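Local coordinates for protein lipolytic enzyme, G-D-S-L family (PDB 7BR2) that metabolises the drug diltiazem as a serine esterase of the SGNH (GDSL) hydrolase family in the gut bacterium Bacteroides thetaiotaomicron, at residues A[19-24]-A[51-56]; A[35-40]-A[357-362]; A[237-242]-A[308-313]. One frame throughout, in Å; residues are numbered along the deposited sequence.

How the interactions relate
Interactions 1 and 2 share the body of the hydrolase, their centres 11 Å apart: interaction 2 is buried, interaction 1 partly buried at the border of a sheet. Interaction 3 is a surface contact about 31 Å or more away, nearest atoms to nearest atoms. Helix 35-46 joins the first two: it leads into strand 53-58, packs Trp40 and His36 against it, and uses the same two residues to meet helix 344-377. Residues 19-24 and 51-56 combine a backbone ladder with apolar and arginine-aromatic packing; 35-40 and 357-362 meet through buried polar groups and waters; 237-242 and 308-313 are strand ends and the loops that follow them, joined by one hydrogen bond.

Interaction 1: residues A[19-24]-A[51-56]; sequences GDRAVF and PIRVFN
Two neighbouring strands of the five-stranded parallel sheet of the SGNH hydrolase fold run together here, 53-58 at the border and 21-26 next inward. They are the ends of a beta-alpha-beta crossover whose main helix is 35-46. The strand axes diverge by only 20°, and the inner strand alternately donates to and accepts from the border strand: Ala22 N to Arg53 O, Phe55 N to Ala22 O, Phe24 N to Phe55 O. Ahead of the first bridge, Gly19 N donates to Pro51 O at 2.9 Å; the backbone of Gly19 is turned so that a CB would jam against the preceding carbonyl.

The large bump on the face of Arg21, Val23, Arg53 and Phe55 is the Phe55 ring. It leans over strand 21-24 and drops into the hollow between two side chains of that strand: CE1 of Phe55 rests 3.9 Å from Arg21 CB, and CD1 of Phe55 lies 3.8 Å from Val23 CG2. Arg21 closes the hollow by bending at chi3 (65°), which brings its guanidinium face over the ring tip, with Arg21 NH2 3.4 Å from Phe55 CZ. The planes stand 57° apart, so the group tilts over the rim instead of stacking flat. NH2 itself is hydrogen-bonded to Lys78 O; its contact with the ring is packing. Arg53 runs extended alongside, its CD 3.9 Å from Arg21 NH1, and carries its own charge to Asp428.

On the face of Ala22, Val54, Phe24 and Asn56, Ala22 is the low spot, and Val54 CG1 abuts the edge of the Phe24 ring, 3.6 Å from Phe24 CE1. Trp40 and His36 of helix 35-46 pack here against Val54 and Phe24.

Ala22 O, 2.9 Å from Phe55 N, also takes a CA-H contact from Val54 and lies in the plane of the Phe55 ring at its edge.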
loop_
_atom_site.group_PDB
_atom_site.type_symbol
_atom_site.label_atom_id
_atom_site.label_comp_id
_atom_site.label_asym_id
_atom_site.label_seq_id
_atom_site.Cartn_x
_atom_site.Cartn_y
_atom_site.Cartn_z
ATOM N N GLY A 19 13.641 12.154 0.614
ATOM C CA GLY A 19 13.130 13.243 1.417
ATOM C C GLY A 19 11.661 13.567 1.243
ATOM O O GLY A 19 11.170 14.496 1.898
ATOM N N ASP A 20 10.946 12.853 0.377
ATOM C CA ASP A 20 9.530 13.118 0.162
ATOM C C ASP A 20 8.726 12.807 1.425
ATOM O O ASP A 20 9.118 11.995 2.266
ATOM C CB ASP A 20 9.010 12.288 -1.017
ATOM C CG ASP A 20 8.949 13.081 -2.323
ATOM O OD1 ASP A 20 8.835 14.327 -2.276
ATOM O OD2 ASP A 20 9.063 12.450 -3.403
ATOM N N ARG A 21 7.621 13.518 1.574
ATOM C CA ARG A 21 6.624 13.273 2.608
ATOM C C ARG A 21 5.300 13.064 1.874
ATOM O O ARG A 21 4.652 14.032 1.461
ATOM C CB ARG A 21 6.575 14.438 3.593
ATOM C CG ARG A 21 7.922 14.716 4.274
ATOM C CD ARG A 21 7.931 16.052 5.012
ATOM N NE ARG A 21 6.987 16.088 6.138
ATOM C CZ ARG A 21 7.179 15.480 7.311
ATOM N NH1 ARG A 21 8.275 14.752 7.536
ATOM N NH2 ARG A 21 6.262 15.589 8.262
ATOM N N ALA A 22 4.940 11.808 1.646
ATOM C CA ALA A 22 3.768 11.444 0.858
ATOM C C ALA A 22 2.604 11.154 1.797
ATOM O O ALA A 22 2.619 10.148 2.512
ATOM C CB ALA A 22 4.077 10.234 -0.018
ATOM N N VAL A 23 1.584 12.016 1.783
ATOM C CA VAL A 23 0.410 11.862 2.638
ATOM C C VAL A 23 -0.737 11.335 1.793
ATOM O O VAL A 23 -1.064 11.917 0.749
ATOM C CB VAL A 23 0.022 13.188 3.307
ATOM C CG1 VAL A 23 -1.218 12.991 4.177
ATOM C CG2 VAL A 23 1.191 13.762 4.124
ATOM N N PHE A 24 -1.364 10.239 2.253
ATOM C CA PHE A 24 -2.507 9.620 1.575
ATOM C C PHE A 24 -3.786 10.003 2.310
ATOM O O PHE A 24 -4.129 9.397 3.327
ATOM C CB PHE A 24 -2.351 8.104 1.530
ATOM C CG PHE A 24 -1.310 7.634 0.566
ATOM C CD1 PHE A 24 0.019 7.542 0.952
ATOM C CD2 PHE A 24 -1.657 7.276 -0.729
ATOM C CE1 PHE A 24 1.001 7.104 0.056
ATOM C CE2 PHE A 24 -0.700 6.833 -1.622
ATOM C CZ PHE A 24 0.639 6.751 -1.231
ATOM N N PRO A 51 15.593 7.316 1.504
ATOM C CA PRO A 51 14.551 7.360 2.541
ATOM C C PRO A 51 13.448 8.339 2.185
ATOM O O PRO A 51 13.697 9.445 1.700
ATOM C CB PRO A 51 15.304 7.807 3.800
ATOM C CG PRO A 51 16.505 8.505 3.299
ATOM C CD PRO A 51 16.889 7.805 2.008
ATOM N N ILE A 52 12.216 7.905 2.429
ATOM C CA ILE A 52 11.029 8.719 2.280
ATOM C C ILE A 52 10.175 8.516 3.529
ATOM O O ILE A 52 10.479 7.677 4.381
ATOM C CB ILE A 52 10.224 8.350 1.017
ATOM C CG1 ILE A 52 9.637 6.939 1.173
ATOM C CG2 ILE A 52 11.126 8.395 -0.213
ATOM C CD1 ILE A 52 8.515 6.651 0.233
ATOM N N ARG A 53 9.055 9.236 3.585
ATOM C CA ARG A 53 8.088 9.101 4.666
ATOM C C ARG A 53 6.694 9.103 4.066
ATOM O O ARG A 53 6.359 9.991 3.284
ATOM C CB ARG A 53 8.214 10.222 5.703
ATOM C CG ARG A 53 9.204 9.898 6.790
ATOM C CD ARG A 53 9.526 11.103 7.670
ATOM N NE ARG A 53 10.629 10.766 8.563
ATOM C CZ ARG A 53 10.476 10.111 9.708
ATOM N NH1 ARG A 53 9.262 9.727 10.106
ATOM N NH2 ARG A 53 11.535 9.827 10.445
ATOM N N VAL A 54 5.922 8.072 4.396
ATOM C CA VAL A 54 4.522 7.951 4.021
ATOM C C VAL A 54 3.656 8.180 5.259
ATOM O O VAL A 54 4.017 7.766 6.367
ATOM C CB VAL A 54 4.269 6.573 3.387
ATOM C CG1 VAL A 54 2.795 6.367 3.065
ATOM C CG2 VAL A 54 5.122 6.455 2.134
ATOM N N PHE A 55 2.519 8.850 5.069
ATOM C CA PHE A 55 1.587 9.171 6.144
ATOM C C PHE A 55 0.207 8.659 5.782
ATOM O O PHE A 55 -0.295 8.916 4.680
ATOM C CB PHE A 55 1.520 10.686 6.403
ATOM C CG PHE A 55 2.819 11.277 6.872
ATOM C CD1 PHE A 55 3.810 11.629 5.953
ATOM C CD2 PHE A 55 3.062 11.479 8.223
ATOM C CE1 PHE A 55 5.019 12.171 6.377
ATOM C CE2 PHE A 55 4.266 12.028 8.655
ATOM C CZ PHE A 55 5.246 12.374 7.727
ATOM N N ASN A 56 -0.387 7.922 6.702
ATOM C CA ASN A 56 -1.809 7.615 6.663
ATOM C C ASN A 56 -2.614 8.868 7.032
ATOM O O ASN A 56 -2.496 9.377 8.150
ATOM C CB ASN A 56 -2.073 6.476 7.645
ATOM C CG ASN A 56 -3.520 6.019 7.668
ATOM O OD1 ASN A 56 -4.417 6.688 7.144
ATOM N ND2 ASN A 56 -3.757 4.880 8.323
#

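Interaction 2: residues A[35-40]-A[357-362]; sequences YHSFIW and EYRWEL
Helices 35-46 and 344-377 run roughly antiparallel, the axes of 35-40 and 357-362 crossing at 142° and coming no closer than 10.6 Å; the nearest CA atoms, of Ser37 and Trp360, lie 6.7 Å apart.

Arg359 has the most surface buried by the contact. Its CG is anti to the backbone N, and bends at chi2 and chi3 swing the guanidinium between Trp40 and Ser37. Trp40 presents the rim of its benzo ring to one face of the guanidinium, Trp40 CZ3 lying 3.5 Å from Arg359 NH1; with the planes 52° apart, the charge sits at the indole edge. Along the guanidinium's own edge, Arg359 NH2 makes a weak, bent hydrogen bond of 3.1 Å to Ser37 OG (128° at the hydrogen). The same NH2 donates at 2.9 Å to a water in the plane of the His36 ring at its edge, 2.7 Å from His36 ND1; His36 NE2 is hydrogen-bonded to Thr30 O.

Helix 35-46 belongs to the crossover between strands 21-26 and 53-58 of the SGNH hydrolase fold, so the long helix 344-377 lies against the hydrolase core. Asn356 OD1 hydrogen-bonds to Arg359 NE, and Glu363 forms a salt bridge with NH1. An alanine at Arg359 would probably leave the rim of Trp40 without its packing partner, Ser37 OG and the His36 water without this donor, and Glu363 without this salt bridge.

Trp360 meets His36 rim to rim, Trp360 NE1 being 3.6 Å from His36 CE1, while NE1 bonds to Gly33 O. A second water links Ser37 OG to Glu357 OE1.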
loop_
_atom_site.group_PDB
_atom_site.type_symbol
_atom_site.label_atom_id
_atom_site.label_comp_id
_atom_site.label_asym_id
_atom_site.label_seq_id
_atom_site.Cartn_x
_atom_site.Cartn_y
_atom_site.Cartn_z
ATOM N N TYR A 35 -2.615 -0.256 2.119
ATOM C CA TYR A 35 -2.030 -0.031 0.806
ATOM C C TYR A 35 -0.876 0.958 0.892
ATOM O O TYR A 35 0.157 0.774 0.235
ATOM C CB TYR A 35 -3.091 0.443 -0.191
ATOM C CG TYR A 35 -3.630 1.845 0.021
ATOM C CD1 TYR A 35 -2.934 2.975 -0.433
ATOM C CD2 TYR A 35 -4.862 2.044 0.627
ATOM C CE1 TYR A 35 -3.443 4.274 -0.243
ATOM C CE2 TYR A 35 -5.385 3.329 0.810
ATOM C CZ TYR A 35 -4.676 4.437 0.369
ATOM O OH TYR A 35 -5.200 5.697 0.567
ATOM N N HIS A 36 -1.019 1.997 1.723
ATOM C CA HIS A 36 0.046 2.982 1.862
ATOM C C HIS A 36 1.249 2.379 2.565
ATOM O O HIS A 36 2.401 2.678 2.212
ATOM C CB HIS A 36 -0.465 4.222 2.605
ATOM C CG HIS A 36 -1.391 3.916 3.747
ATOM N ND1 HIS A 36 -0.944 3.493 4.982
ATOM C CD2 HIS A 36 -2.740 3.999 3.843
ATOM C CE1 HIS A 36 -1.979 3.306 5.782
ATOM N NE2 HIS A 36 -3.079 3.616 5.119
ATOM N N SER A 37 1.001 1.505 3.543
ATOM C CA SER A 37 2.098 0.792 4.193
ATOM C C SER A 37 2.798 -0.156 3.215
ATOM O O SER A 37 4.026 -0.293 3.240
ATOM C CB SER A 37 1.570 0.037 5.415
ATOM O OG SER A 37 2.623 -0.528 6.176
ATOM N N PHE A 38 2.035 -0.806 2.336
ATOM C CA PHE A 38 2.627 -1.700 1.343
ATOM C C PHE A 38 3.450 -0.912 0.322
ATOM O O PHE A 38 4.520 -1.360 -0.114
ATOM C CB PHE A 38 1.506 -2.495 0.662
ATOM C CG PHE A 38 0.768 -3.445 1.592
ATOM C CD1 PHE A 38 1.347 -3.879 2.780
ATOM C CD2 PHE A 38 -0.506 -3.907 1.265
ATOM C CE1 PHE A 38 0.675 -4.752 3.621
ATOM C CE2 PHE A 38 -1.192 -4.774 2.113
ATOM C CZ PHE A 38 -0.597 -5.206 3.286
ATOM N N ILE A 39 2.980 0.284 -0.041
ATOM C CA ILE A 39 3.738 1.150 -0.949
ATOM C C ILE A 39 5.055 1.590 -0.308
ATOM O O ILE A 39 6.129 1.554 -0.939
ATOM C CB ILE A 39 2.887 2.362 -1.365
ATOM C CG1 ILE A 39 1.703 1.940 -2.241
ATOM C CG2 ILE A 39 3.741 3.370 -2.107
ATOM C CD1 ILE A 39 0.649 3.070 -2.444
ATOM N N TRP A 40 4.993 2.036 0.952
ATOM C CA TRP A 40 6.223 2.389 1.653
ATOM C C TRP A 40 7.153 1.184 1.737
ATOM O O TRP A 40 8.364 1.324 1.555
ATOM C CB TRP A 40 5.907 2.942 3.047
ATOM C CG TRP A 40 7.016 3.775 3.659
ATOM C CD1 TRP A 40 8.257 4.020 3.132
ATOM C CD2 TRP A 40 6.977 4.467 4.919
ATOM N NE1 TRP A 40 8.985 4.811 3.984
ATOM C CE2 TRP A 40 8.225 5.102 5.087
ATOM C CE3 TRP A 40 6.005 4.606 5.924
ATOM C CZ2 TRP A 40 8.529 5.871 6.221
ATOM C CZ3 TRP A 40 6.307 5.368 7.050
ATOM C CH2 TRP A 40 7.560 5.988 7.189
ATOM N N GLU A 357 5.067 -3.223 9.789
ATOM C CA GLU A 357 3.720 -3.491 10.308
ATOM C C GLU A 357 3.553 -2.984 11.752
ATOM O O GLU A 357 2.520 -2.381 12.092
ATOM C CB GLU A 357 3.430 -4.992 10.188
ATOM C CG GLU A 357 2.206 -5.503 10.936
ATOM C CD GLU A 357 0.880 -5.055 10.344
ATOM O OE1 GLU A 357 0.850 -4.643 9.159
ATOM O OE2 GLU A 357 -0.140 -5.112 11.081
ATOM N N TYR A 358 4.565 -3.197 12.607
ATOM C CA TYR A 358 4.551 -2.588 13.945
ATOM C C TYR A 358 4.338 -1.079 13.852
ATOM O O TYR A 358 3.521 -0.485 14.582
ATOM C CB TYR A 358 5.876 -2.846 14.668
ATOM C CG TYR A 358 6.101 -4.223 15.245
ATOM C CD1 TYR A 358 5.158 -4.817 16.075
ATOM C CD2 TYR A 358 7.279 -4.914 15.000
ATOM C CE1 TYR A 358 5.372 -6.063 16.626
ATOM C CE2 TYR A 358 7.496 -6.178 15.547
ATOM C CZ TYR A 358 6.536 -6.741 16.353
ATOM O OH TYR A 358 6.724 -7.985 16.905
ATOM N N ARG A 359 5.098 -0.445 12.951
ATOM C CA ARG A 359 4.983 0.993 12.717
ATOM C C ARG A 359 3.576 1.372 12.279
ATOM O O ARG A 359 2.982 2.323 12.803
ATOM C CB ARG A 359 6.010 1.426 11.663
ATOM C CG ARG A 359 5.913 2.885 11.253
ATOM C CD ARG A 359 6.312 3.067 9.786
ATOM N NE ARG A 359 5.419 2.366 8.859
ATOM C CZ ARG A 359 4.210 2.796 8.502
ATOM N NH1 ARG A 359 3.741 3.933 8.999
ATOM N NH2 ARG A 359 3.473 2.092 7.642
ATOM N N TRP A 360 3.022 0.620 11.325
ATOM C CA TRP A 360 1.679 0.901 10.835
ATOM C C TRP A 360 0.661 0.866 11.975
ATOM O O TRP A 360 -0.239 1.716 12.035
ATOM C CB TRP A 360 1.315 -0.088 9.720
ATOM C CG TRP A 360 -0.103 0.002 9.258
ATOM C CD1 TRP A 360 -0.599 0.802 8.267
ATOM C CD2 TRP A 360 -1.219 -0.729 9.788
ATOM N NE1 TRP A 360 -1.956 0.602 8.138
ATOM C CE2 TRP A 360 -2.362 -0.324 9.067
ATOM C CE3 TRP A 360 -1.362 -1.678 10.802
ATOM C CZ2 TRP A 360 -3.639 -0.839 9.332
ATOM C CZ3 TRP A 360 -2.635 -2.194 11.064
ATOM C CH2 TRP A 360 -3.753 -1.773 10.328
ATOM N N GLU A 361 0.811 -0.084 12.913
ATOM C CA GLU A 361 -0.114 -0.161 14.053
ATOM C C GLU A 361 -0.022 1.077 14.940
ATOM O O GLU A 361 -1.049 1.656 15.348
ATOM C CB GLU A 361 0.168 -1.414 14.886
ATOM C CG GLU A 361 -0.445 -2.685 14.323
ATOM C CD GLU A 361 0.098 -3.954 14.972
ATOM O OE1 GLU A 361 0.447 -3.910 16.174
ATOM O OE2 GLU A 361 0.197 -4.994 14.256
ATOM N N LEU A 362 1.210 1.496 15.256
ATOM C CA LEU A 362 1.379 2.727 16.026
ATOM C C LEU A 362 0.702 3.903 15.322
ATOM O O LEU A 362 -0.075 4.673 15.932
ATOM C CB LEU A 362 2.868 2.998 16.223
ATOM C CG LEU A 362 3.539 2.162 17.309
ATOM C CD1 LEU A 362 5.085 2.256 17.233
ATOM C CD2 LEU A 362 3.030 2.560 18.678
HETATM O O HOH W 1 1.291 3.538 6.479
HETATM O O HOH W 2 2.447 -2.897 7.005
#

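Interaction 3: residues A[237-242]-A[308-313]; sequences NANKKQ and TGLKGQ
Thr308, Asn239 and Asn237 carry this contact, at the point where strands 232-237 and 303-308 of the mixed sheet end side by side. Asn237 and Thr308 form the last parallel bridge. Beyond it residues 238-241 turn back as a hairpin loop into strand 242-247, and residues 309-312 leave for strand 313-318 of the antiparallel sheet.

Thr308 contributes mainly its carbonyl. Thr308 O accepts from Ala238 N at 3.0 Å, the donor standing 36° out of the carbonyl plane, and the CA-H of Asn237 points at the same oxygen, with Asn237 CA also 3.0 Å from Thr308 O. The hydroxyl of Thr308 occupies the crowded position between backbone N and carbonyl carbon; its OG1 lies 3.7 Å from Asn237 ND2, near but not bonded.

Asn237 has CG anti to its backbone N (chi1 178°), which leaves OD1 beside the turn. This oxygen accepts from Lys240 N at 2.8 Å, an Asx motif, and more weakly from Asn239 N, so the side chain organises the hairpin loop while its CB and amide pack against Thr308.

The end of the Asn239 side chain comes up against Leu310. Its ND2 is 3.8 Å from Leu310 CD2, the two side chains crossing at about a right angle. Between these residues Ala238 CB touches Gly309 CA at 3.7 Å; a CB on Gly309 would collide with that methyl.

Asn237 thus shapes its own turn, while the two segments are joined by one backbone hydrogen bond, a CA-H contact and close packing that includes an amide nitrogen against a leucine, with no charged pair between them.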
loop_
_atom_site.group_PDB
_atom_site.type_symbol
_atom_site.label_atom_id
_atom_site.label_comp_id
_atom_site.label_asym_id
_atom_site.label_seq_id
_atom_site.Cartn_x
_atom_site.Cartn_y
_atom_site.Cartn_z
ATOM N N ASN A 237 27.228 -17.808 -17.063
ATOM C CA ASN A 237 27.578 -18.961 -17.879
ATOM C C ASN A 237 28.618 -19.798 -17.146
ATOM O O ASN A 237 29.727 -19.326 -16.873
ATOM C CB ASN A 237 28.055 -18.524 -19.267
ATOM C CG ASN A 237 28.481 -19.701 -20.137
ATOM O OD1 ASN A 237 29.458 -20.383 -19.831
ATOM N ND2 ASN A 237 27.690 -20.002 -21.163
ATOM N N ALA A 238 28.262 -21.050 -16.854
ATOM C CA ALA A 238 29.124 -21.884 -16.026
ATOM C C ALA A 238 30.423 -22.253 -16.731
ATOM O O ALA A 238 31.471 -22.326 -16.084
ATOM C CB ALA A 238 28.372 -23.143 -15.593
ATOM N N ASN A 239 30.396 -22.433 -18.051
ATOM C CA ASN A 239 31.613 -22.847 -18.738
ATOM C C ASN A 239 32.590 -21.700 -18.971
ATOM O O ASN A 239 33.787 -21.950 -19.142
ATOM C CB ASN A 239 31.265 -23.494 -20.079
ATOM C CG ASN A 239 30.258 -24.628 -19.941
ATOM O OD1 ASN A 239 29.303 -24.714 -20.714
ATOM N ND2 ASN A 239 30.472 -25.510 -18.958
ATOM N N LYS A 240 32.131 -20.452 -18.912
ATOM C CA LYS A 240 33.011 -19.320 -19.164
ATOM C C LYS A 240 33.467 -18.655 -17.877
ATOM O O LYS A 240 34.519 -18.003 -17.862
ATOM C CB LYS A 240 32.326 -18.301 -20.076
ATOM C CG LYS A 240 32.203 -18.777 -21.529
ATOM C CD LYS A 240 32.046 -17.626 -22.524
ATOM C CE LYS A 240 30.606 -17.135 -22.640
ATOM N NZ LYS A 240 30.417 -16.268 -23.848
ATOM N N LYS A 241 32.689 -18.790 -16.806
ATOM C CA LYS A 241 33.051 -18.266 -15.495
ATOM C C LYS A 241 33.020 -16.739 -15.421
ATOM O O LYS A 241 33.704 -16.140 -14.587
ATOM C CB LYS A 241 34.407 -18.816 -15.045
ATOM C CG LYS A 241 34.300 -20.209 -14.432
ATOM C CD LYS A 241 35.552 -20.531 -13.645
ATOM C CE LYS A 241 35.989 -19.300 -12.857
ATOM N NZ LYS A 241 37.293 -19.440 -12.158
ATOM N N GLN A 242 32.269 -16.081 -16.300
ATOM C CA GLN A 242 32.018 -14.657 -16.136
ATOM C C GLN A 242 30.511 -14.442 -16.157
ATOM O O GLN A 242 29.745 -15.318 -16.570
ATOM C CB GLN A 242 32.713 -13.797 -17.213
ATOM C CG GLN A 242 34.027 -13.139 -16.729
ATOM C CD GLN A 242 34.226 -11.697 -17.217
ATOM O OE1 GLN A 242 35.292 -11.343 -17.735
ATOM N NE2 GLN A 242 33.208 -10.861 -17.030
ATOM N N THR A 308 23.284 -20.542 -17.141
ATOM C CA THR A 308 23.346 -21.366 -18.343
ATOM C C THR A 308 24.729 -21.990 -18.366
ATOM O O THR A 308 25.721 -21.272 -18.490
ATOM C CB THR A 308 23.123 -20.546 -19.610
ATOM O OG1 THR A 308 24.236 -19.665 -19.774
ATOM C CG2 THR A 308 21.855 -19.712 -19.499
ATOM N N GLY A 309 24.779 -23.306 -18.446
ATOM C CA GLY A 309 26.003 -24.057 -18.289
ATOM C C GLY A 309 25.633 -25.495 -18.050
ATOM O O GLY A 309 24.558 -25.920 -18.468
ATOM N N LEU A 310 26.517 -26.263 -17.419
ATOM C CA LEU A 310 26.306 -27.703 -17.292
ATOM C C LEU A 310 24.951 -28.076 -16.725
ATOM O O LEU A 310 24.293 -27.245 -16.077
ATOM C CB LEU A 310 27.404 -28.303 -16.430
ATOM C CG LEU A 310 28.794 -28.351 -17.052
ATOM C CD1 LEU A 310 29.518 -29.250 -16.111
ATOM C CD2 LEU A 310 28.876 -28.894 -18.511
ATOM N N LYS A 311 24.522 -29.308 -16.973
ATOM C CA LYS A 311 23.157 -29.714 -16.705
ATOM C C LYS A 311 23.158 -30.916 -15.751
ATOM O O LYS A 311 24.205 -31.410 -15.321
ATOM C CB LYS A 311 22.435 -30.032 -18.024
ATOM C CG LYS A 311 22.593 -28.952 -19.120
ATOM C CD LYS A 311 21.454 -27.917 -19.131
ATOM C CE LYS A 311 21.784 -26.715 -20.012
ATOM N NZ LYS A 311 20.539 -26.049 -20.510
ATOM N N GLY A 312 21.960 -31.371 -15.420
ATOM C CA GLY A 312 21.770 -32.290 -14.323
ATOM C C GLY A 312 20.924 -31.620 -13.263
ATOM O O GLY A 312 20.226 -30.641 -13.554
ATOM N N GLN A 313 20.961 -32.126 -12.034
ATOM C CA GLN A 313 20.226 -31.511 -10.936
ATOM C C GLN A 313 21.162 -30.908 -9.901
ATOM O O GLN A 313 22.171 -31.519 -9.515
ATOM C CB GLN A 313 19.241 -32.475 -10.280
ATOM C CG GLN A 313 17.986 -32.546 -11.117
ATOM C CD GLN A 313 16.932 -33.420 -10.518
ATOM O OE1 GLN A 313 16.180 -32.998 -9.642
ATOM N NE2 GLN A 313 16.862 -34.664 -10.993
#